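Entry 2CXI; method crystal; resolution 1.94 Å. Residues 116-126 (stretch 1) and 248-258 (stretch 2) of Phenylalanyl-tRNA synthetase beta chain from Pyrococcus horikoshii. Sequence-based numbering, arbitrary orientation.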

# COMPACT_ATOMS: atom_id res chain seq x y z
N GLU A 116 6.34 0.45 37.70
CA GLU A 116 7.08 -0.73 38.15
C GLU A 116 6.15 -1.90 38.46
O GLU A 116 6.44 -3.02 38.09
N ASP A 117 5.07 -1.64 39.20
CA ASP A 117 4.13 -2.71 39.58
C ASP A 117 3.42 -3.35 38.37
O ASP A 117 3.37 -4.57 38.26
N SER A 118 2.83 -2.53 37.51
CA SER A 118 2.12 -3.08 36.33
C SER A 118 3.05 -3.78 35.36
O SER A 118 2.73 -4.85 34.83
N LEU A 119 4.24 -3.21 35.13
CA LEU A 119 5.20 -3.88 34.24
C LEU A 119 5.69 -5.22 34.80
O LEU A 119 5.85 -6.22 34.07
N SER A 120 5.94 -5.26 36.10
CA SER A 120 6.41 -6.47 36.68
C SER A 120 5.28 -7.56 36.71
O SER A 120 5.57 -8.73 36.47
N GLN A 121 4.03 -7.18 36.97
CA GLN A 121 2.92 -8.12 36.89
C GLN A 121 2.75 -8.75 35.46
O GLN A 121 2.53 -9.97 35.29
N MSE A 122 2.82 -7.89 34.46
CA MSE A 122 2.68 -8.33 33.06
C MSE A 122 3.79 -9.33 32.73
O MSE A 122 3.51 -10.39 32.18
N ILE A 123 5.04 -9.03 33.10
CA ILE A 123 6.17 -9.96 32.94
C ILE A 123 6.05 -11.28 33.73
O ILE A 123 6.33 -12.36 33.19
N GLN A 124 5.66 -11.20 34.99
CA GLN A 124 5.49 -12.41 35.81
C GLN A 124 4.35 -13.28 35.21
O GLN A 124 4.48 -14.51 35.15
N LEU A 125 3.28 -12.64 34.77
CA LEU A 125 2.14 -13.36 34.17
C LEU A 125 2.56 -14.09 32.87
O LEU A 125 2.25 -15.28 32.64
N GLN A 126 3.34 -13.40 32.07
CA GLN A 126 3.93 -13.98 30.88
C GLN A 126 4.73 -15.25 31.24
O GLN A 126 4.56 -16.31 30.64
N ASN A 248 -6.11 -14.25 25.62
CA ASN A 248 -7.26 -13.71 26.29
C ASN A 248 -6.95 -13.31 27.72
O ASN A 248 -7.39 -12.25 28.17
N VAL A 249 -6.24 -14.18 28.44
CA VAL A 249 -5.80 -13.85 29.79
C VAL A 249 -4.94 -12.55 29.79
O VAL A 249 -5.19 -11.63 30.56
N MSE A 250 -3.94 -12.49 28.91
CA MSE A 250 -3.03 -11.31 28.81
C MSE A 250 -3.79 -10.02 28.56
O MSE A 250 -3.57 -9.02 29.24
N VAL A 251 -4.65 -10.00 27.53
CA VAL A 251 -5.34 -8.75 27.18
C VAL A 251 -6.41 -8.32 28.20
O VAL A 251 -6.62 -7.14 28.38
N THR A 252 -7.11 -9.28 28.83
CA THR A 252 -8.07 -8.90 29.86
C THR A 252 -7.37 -8.43 31.13
O THR A 252 -7.89 -7.56 31.81
N ALA A 253 -6.19 -8.97 31.44
CA ALA A 253 -5.43 -8.41 32.56
C ALA A 253 -5.10 -6.92 32.29
O ALA A 253 -5.28 -6.07 33.15
N LEU A 254 -4.64 -6.62 31.07
CA LEU A 254 -4.34 -5.24 30.67
C LEU A 254 -5.56 -4.34 30.58
O LEU A 254 -5.49 -3.14 30.93
N ALA A 255 -6.71 -4.89 30.20
CA ALA A 255 -7.96 -4.13 30.28
C ALA A 255 -8.28 -3.65 31.71
O ALA A 255 -8.85 -2.56 31.92
N GLU A 256 -7.87 -4.45 32.71
CA GLU A 256 -8.07 -4.03 34.13
C GLU A 256 -7.25 -2.82 34.52
O GLU A 256 -7.55 -2.16 35.53
N ARG A 257 -6.20 -2.55 33.76
CA ARG A 257 -5.36 -1.36 33.90
C ARG A 257 -5.79 -0.23 32.92
O ARG A 257 -5.01 0.71 32.67
N GLY A 258 -6.99 -0.32 32.35
CA GLY A 258 -7.48 0.76 31.49
C GLY A 258 -7.09 0.58 30.03
O GLY A 258 -7.44 1.41 29.18

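Side chains can fill the space between antiparallel helices whose axes stay well apart. In this synthetase pair the helix axes come no closer than 11.0 Å, and Leu125, Arg257 and Met250 account for half of the buried surface. Leu125 points toward the partner helix with chi1 t and chi2 p. Its CD2 lies 4.0 Å from Ala253 CB and 4.2 Å from Val249 CG1, so one methyl meets two small residues a helical turn apart, while its CG sits 3.9 Å from Met250 SE. Met250, a selenomethionine, leaves its backbone sideways, but an m, m, m conformation brings its end nearer, and its CE reaches within 3.8 Å of CG of Met122, likewise selenomethionine. Met122, with chi1 and chi2 both t, extends its own CE to 3.9 Å from Leu254 CD2, continuing the apolar layer.

Beyond this layer the chemistry changes. Past the helical residues, Arg257 points toward stretch 1, its chi1 m and its next two torsions t. Ser118 CB covers one face of the guanidinium, 3.4 Å from Arg257 NE, and Gln121 CG approaches Arg257 NH1 at 3.7 Å. No direct hydrogen bond joins the stretches; instead a water whose O lies 2.7 Å from Ser118 O donates to it, and the same water O accepts a weak bond from Arg257 NE at 2.8 Å.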

# COMPACT_ATOMS: atom_id res chain seq x y z
CB GLU A 116 7.95 -0.42 39.40
CG GLU A 116 9.28 0.28 39.08
CD GLU A 116 10.05 0.71 40.33
OE1 GLU A 116 9.81 0.10 41.43
OE2 GLU A 116 10.89 1.65 40.23
CB ASP A 117 3.10 -2.18 40.55
CG ASP A 117 3.63 -2.14 42.01
OD1 ASP A 117 4.78 -2.53 42.28
OD2 ASP A 117 2.91 -1.73 42.95
CB SER A 118 1.24 -2.05 35.64
OG SER A 118 1.93 -0.89 35.26
CB LEU A 119 6.39 -2.95 33.98
CG LEU A 119 7.42 -3.38 32.94
CD1 LEU A 119 6.69 -3.72 31.59
CD2 LEU A 119 8.47 -2.21 32.83
CB SER A 120 7.10 -6.21 38.04
OG SER A 120 6.35 -6.73 39.10
CB GLN A 121 1.62 -7.44 37.31
CG GLN A 121 1.47 -7.26 38.82
CD GLN A 121 1.63 -8.60 39.55
OE1 GLN A 121 0.85 -9.53 39.32
NE2 GLN A 121 2.70 -8.72 40.33
CB MSE A 122 2.71 -7.10 32.15
CG MSE A 122 2.43 -7.33 30.66
SE MSE A 122 2.75 -5.61 29.62
CE MSE A 122 2.57 -4.47 31.16
CB ILE A 123 7.53 -9.25 33.26
CG1 ILE A 123 7.79 -8.10 32.26
CG2 ILE A 123 8.69 -10.26 33.30
CD1 ILE A 123 9.14 -7.32 32.45
CB GLN A 124 5.12 -12.01 37.22
CG GLN A 124 4.93 -13.17 38.14
CD GLN A 124 4.73 -12.72 39.58
OE1 GLN A 124 5.47 -13.14 40.47
NE2 GLN A 124 3.69 -11.92 39.81
CB LEU A 125 0.93 -12.44 33.96
CG LEU A 125 -0.33 -13.12 33.39
CD1 LEU A 125 -0.83 -14.24 34.29
CD2 LEU A 125 -1.41 -12.06 33.17
CB GLN A 126 4.73 -12.85 30.20
CG GLN A 126 5.74 -13.19 29.23
CD GLN A 126 6.35 -11.92 28.63
OE1 GLN A 126 6.78 -11.94 27.51
NE2 GLN A 126 6.34 -10.81 29.38
CB ASN A 248 -8.43 -14.69 26.24
CG ASN A 248 -8.99 -14.90 24.78
OD1 ASN A 248 -9.82 -15.80 24.53
ND2 ASN A 248 -8.59 -14.05 23.88
CB VAL A 249 -5.08 -15.07 30.44
CG1 VAL A 249 -4.32 -14.65 31.73
CG2 VAL A 249 -6.09 -16.22 30.72
CB MSE A 250 -1.98 -11.47 27.69
CG MSE A 250 -0.92 -12.55 27.91
SE MSE A 250 0.21 -12.24 29.58
CE MSE A 250 0.46 -10.35 29.49
CB VAL A 251 -5.98 -8.79 25.73
CG1 VAL A 251 -4.93 -9.19 24.68
CG2 VAL A 251 -7.17 -9.76 25.65
CB THR A 252 -9.13 -9.99 30.15
OG1 THR A 252 -8.50 -11.21 30.57
CG2 THR A 252 -9.93 -10.37 28.84
CB ALA A 253 -4.17 -9.23 32.81
CB LEU A 254 -3.48 -5.23 29.37
CG LEU A 254 -2.07 -5.82 29.46
CD1 LEU A 254 -1.34 -5.80 28.10
CD2 LEU A 254 -1.21 -5.14 30.56
CB ALA A 255 -9.12 -4.93 29.70
CB GLU A 256 -7.72 -5.16 35.12
CG GLU A 256 -8.70 -6.33 35.11
CD GLU A 256 -10.10 -5.99 35.60
OE1 GLU A 256 -10.28 -5.36 36.67
OE2 GLU A 256 -11.02 -6.34 34.88
CB ARG A 257 -3.88 -1.73 33.65
CG ARG A 257 -3.43 -2.95 34.49
CD ARG A 257 -1.98 -2.93 34.83
NE ARG A 257 -1.56 -3.96 35.80
CZ ARG A 257 -1.49 -3.79 37.12
NH1 ARG A 257 -1.09 -4.80 37.86
NH2 ARG A 257 -1.84 -2.65 37.68
O HOH W 1 0.19 -5.14 33.97